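Local atomic coordinates of rubber oxygenase (Streptomyces sp., PDB entry 5O1L), a protein that uses a non-covalently bound b-type heme and molecular oxygen to cleave the double bonds of poly(cis-1,4-isoprene), the first step of rubber degradation. Residues 66-71 with 201-206. Numbering follows the deposited sequence.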
loop_
_atom_site.group_PDB
_atom_site.type_symbol
_atom_site.label_atom_id
_atom_site.label_comp_id
_atom_site.label_asym_id
_atom_site.label_seq_id
_atom_site.Cartn_x
_atom_site.Cartn_y
_atom_site.Cartn_z
ATOM N N VAL A 66 -0.637 26.051 -3.889
ATOM C CA VAL A 66 -0.337 26.103 -2.470
ATOM C C VAL A 66 1.171 26.157 -2.209
ATOM O O VAL A 66 1.655 27.018 -1.440
ATOM C CB VAL A 66 -1.036 24.945 -1.720
ATOM C CG1 VAL A 66 -0.551 24.835 -0.280
ATOM C CG2 VAL A 66 -2.559 25.140 -1.818
ATOM N N ILE A 67 1.951 25.347 -2.884
ATOM C CA ILE A 67 3.363 25.318 -2.701
ATOM C C ILE A 67 3.987 26.674 -3.194
ATOM O O ILE A 67 4.740 27.299 -2.461
ATOM C CB ILE A 67 4.005 24.139 -3.426
ATOM C CG1 ILE A 67 3.617 22.851 -2.688
ATOM C CG2 ILE A 67 5.502 24.262 -3.446
ATOM C CD1 ILE A 67 3.799 21.584 -3.527
ATOM N N ASP A 68 3.607 27.066 -4.397
ATOM C CA ASP A 68 4.153 28.295 -5.020
ATOM C C ASP A 68 3.764 29.568 -4.251
ATOM O O ASP A 68 4.473 30.556 -4.347
ATOM C CB ASP A 68 3.721 28.373 -6.492
ATOM C CG ASP A 68 4.426 27.335 -7.366
ATOM O OD1 ASP A 68 5.438 26.747 -6.916
ATOM O OD2 ASP A 68 3.973 27.079 -8.509
ATOM N N ARG A 69 2.635 29.578 -3.541
ATOM C CA ARG A 69 2.240 30.726 -2.704
ATOM C C ARG A 69 2.851 30.711 -1.338
ATOM O O ARG A 69 2.610 31.665 -0.577
ATOM C CB ARG A 69 0.722 30.848 -2.585
ATOM C CG ARG A 69 0.023 31.190 -3.894
ATOM C CD ARG A 69 -1.459 31.559 -3.767
ATOM N NE ARG A 69 -2.178 30.564 -2.945
ATOM C CZ ARG A 69 -3.073 29.645 -3.353
ATOM N NH1 ARG A 69 -3.558 28.783 -2.457
ATOM N NH2 ARG A 69 -3.544 29.542 -4.600
ATOM N N GLY A 70 3.703 29.740 -1.001
ATOM C CA GLY A 70 4.354 29.659 0.279
ATOM C C GLY A 70 3.444 29.283 1.432
ATOM O O GLY A 70 3.737 29.541 2.594
ATOM N N GLU A 71 2.352 28.578 1.125
ATOM C CA GLU A 71 1.331 28.270 2.110
ATOM C C GLU A 71 1.519 26.906 2.784
ATOM O O GLU A 71 0.743 26.612 3.713
ATOM C CB GLU A 71 -0.024 28.358 1.490
ATOM C CG GLU A 71 -0.361 29.784 1.145
ATOM C CD GLU A 71 -1.531 29.932 0.251
ATOM O OE1 GLU A 71 -2.153 28.922 -0.131
ATOM O OE2 GLU A 71 -1.840 31.092 -0.107
ATOM N N VAL A 201 4.226 16.000 -4.542
ATOM C CA VAL A 201 5.341 15.286 -5.146
ATOM C C VAL A 201 5.421 15.464 -6.636
ATOM O O VAL A 201 6.516 15.545 -7.198
ATOM C CB VAL A 201 5.324 13.803 -4.727
ATOM C CG1 VAL A 201 6.368 12.972 -5.467
ATOM C CG2 VAL A 201 5.567 13.735 -3.205
ATOM N N ARG A 202 4.276 15.502 -7.292
ATOM C CA ARG A 202 4.235 15.658 -8.751
ATOM C C ARG A 202 4.774 17.031 -9.150
ATOM O O ARG A 202 5.320 17.191 -10.233
ATOM C CB ARG A 202 2.837 15.447 -9.280
ATOM C CG ARG A 202 2.342 14.028 -9.129
ATOM C CD ARG A 202 1.097 13.805 -9.965
ATOM N NE ARG A 202 0.493 12.525 -9.597
ATOM C CZ ARG A 202 -0.454 12.424 -8.687
ATOM N NH1 ARG A 202 -1.046 13.454 -8.071
ATOM N NH2 ARG A 202 -0.810 11.163 -8.306
ATOM N N HIS A 203 4.576 18.024 -8.290
ATOM C CA HIS A 203 5.148 19.349 -8.540
ATOM C C HIS A 203 6.644 19.389 -8.192
ATOM O O HIS A 203 7.442 20.055 -8.887
ATOM C CB HIS A 203 4.349 20.350 -7.747
ATOM C CG HIS A 203 4.698 21.785 -8.031
ATOM N ND1 HIS A 203 5.172 22.638 -7.065
ATOM C CD2 HIS A 203 4.635 22.499 -9.181
ATOM C CE1 HIS A 203 5.405 23.822 -7.607
ATOM N NE2 HIS A 203 5.118 23.759 -8.893
ATOM N N LEU A 204 7.074 18.667 -7.172
ATOM C CA LEU A 204 8.431 18.736 -6.635
ATOM C C LEU A 204 9.435 17.869 -7.343
ATOM O O LEU A 204 10.534 18.340 -7.678
ATOM C CB LEU A 204 8.450 18.404 -5.135
ATOM C CG LEU A 204 7.670 19.467 -4.373
ATOM C CD1 LEU A 204 7.435 19.025 -2.947
ATOM C CD2 LEU A 204 8.405 20.807 -4.382
ATOM N N LEU A 205 9.136 16.580 -7.558
ATOM C CA LEU A 205 10.142 15.655 -8.047
ATOM C C LEU A 205 10.706 16.056 -9.429
ATOM O O LEU A 205 11.890 15.796 -9.640
ATOM C CB LEU A 205 9.658 14.195 -8.068
ATOM C CG LEU A 205 9.924 13.386 -6.836
ATOM C CD1 LEU A 205 9.337 11.955 -6.962
ATOM C CD2 LEU A 205 11.390 13.268 -6.406
ATOM N N PRO A 206 9.860 16.586 -10.353
ATOM C CA PRO A 206 10.470 16.967 -11.638
ATOM C C PRO A 206 11.505 18.071 -11.518
ATOM O O PRO A 206 12.280 18.257 -12.448
ATOM C CB PRO A 206 9.275 17.384 -12.474
ATOM C CG PRO A 206 8.168 16.547 -11.938
ATOM C CD PRO A 206 8.389 16.698 -10.460
#
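D68 and H203 bring the two segments together through a polar approach that, as modelled, holds no hydrogen bond. The carboxylate meets the imidazole at its edge, near the ring plane, with D68 OD1 3.0 Å from H203 CE1. The planes of the two groups lie 65° apart. D68 OD2 stands 3.5 Å from H203 NE2. H203 reaches across because CG is anti to its backbone N (chi1 -173°).

The apolar part belongs to I67, whose branched aliphatic side chain fills the ND1 flank of the imidazole while also touching L204. I67 CD1 approaches H203 ND1 obliquely at 3.9 Å, and I67 CG2 lies 4.0 Å from the same nitrogen. ND1, buried by the contact, has no polar partner in the model. The ring's orientation is therefore doubtful: turned over, it would set a nitrogen opposite D68 OD1 and a carbon against I67. Off to one side of its approach to the ring, I67 CD1 touches L204 CD1 at 4.5 Å, a loose apolar contact between two methyl groups. With H203 cut back to an alanine, I67 is likely to lose the ring it packs on, and the D68 carboxylate the polar edge it faces.

This small surface contact joins the last turns of helices 59-68 and 187-204 in the all-helical fold. The latter helix carries H198, the inferred axial ligand of the heme iron, and V201 touches the heme.

At the end of helix 59-68, G70 adopts positive phi (71°), readily accessible to glycine, in a Schellman motif: E71 N bonds to V66 O and G70 N to I67 O. Opposite charges on long arms let R69 and E71 pair across this turn: R69 grips E71 side-on, NH1 lying 2.7 Å from OE1 and NE 2.9 Å from OE2, while its NH2 forms a salt bridge with D96.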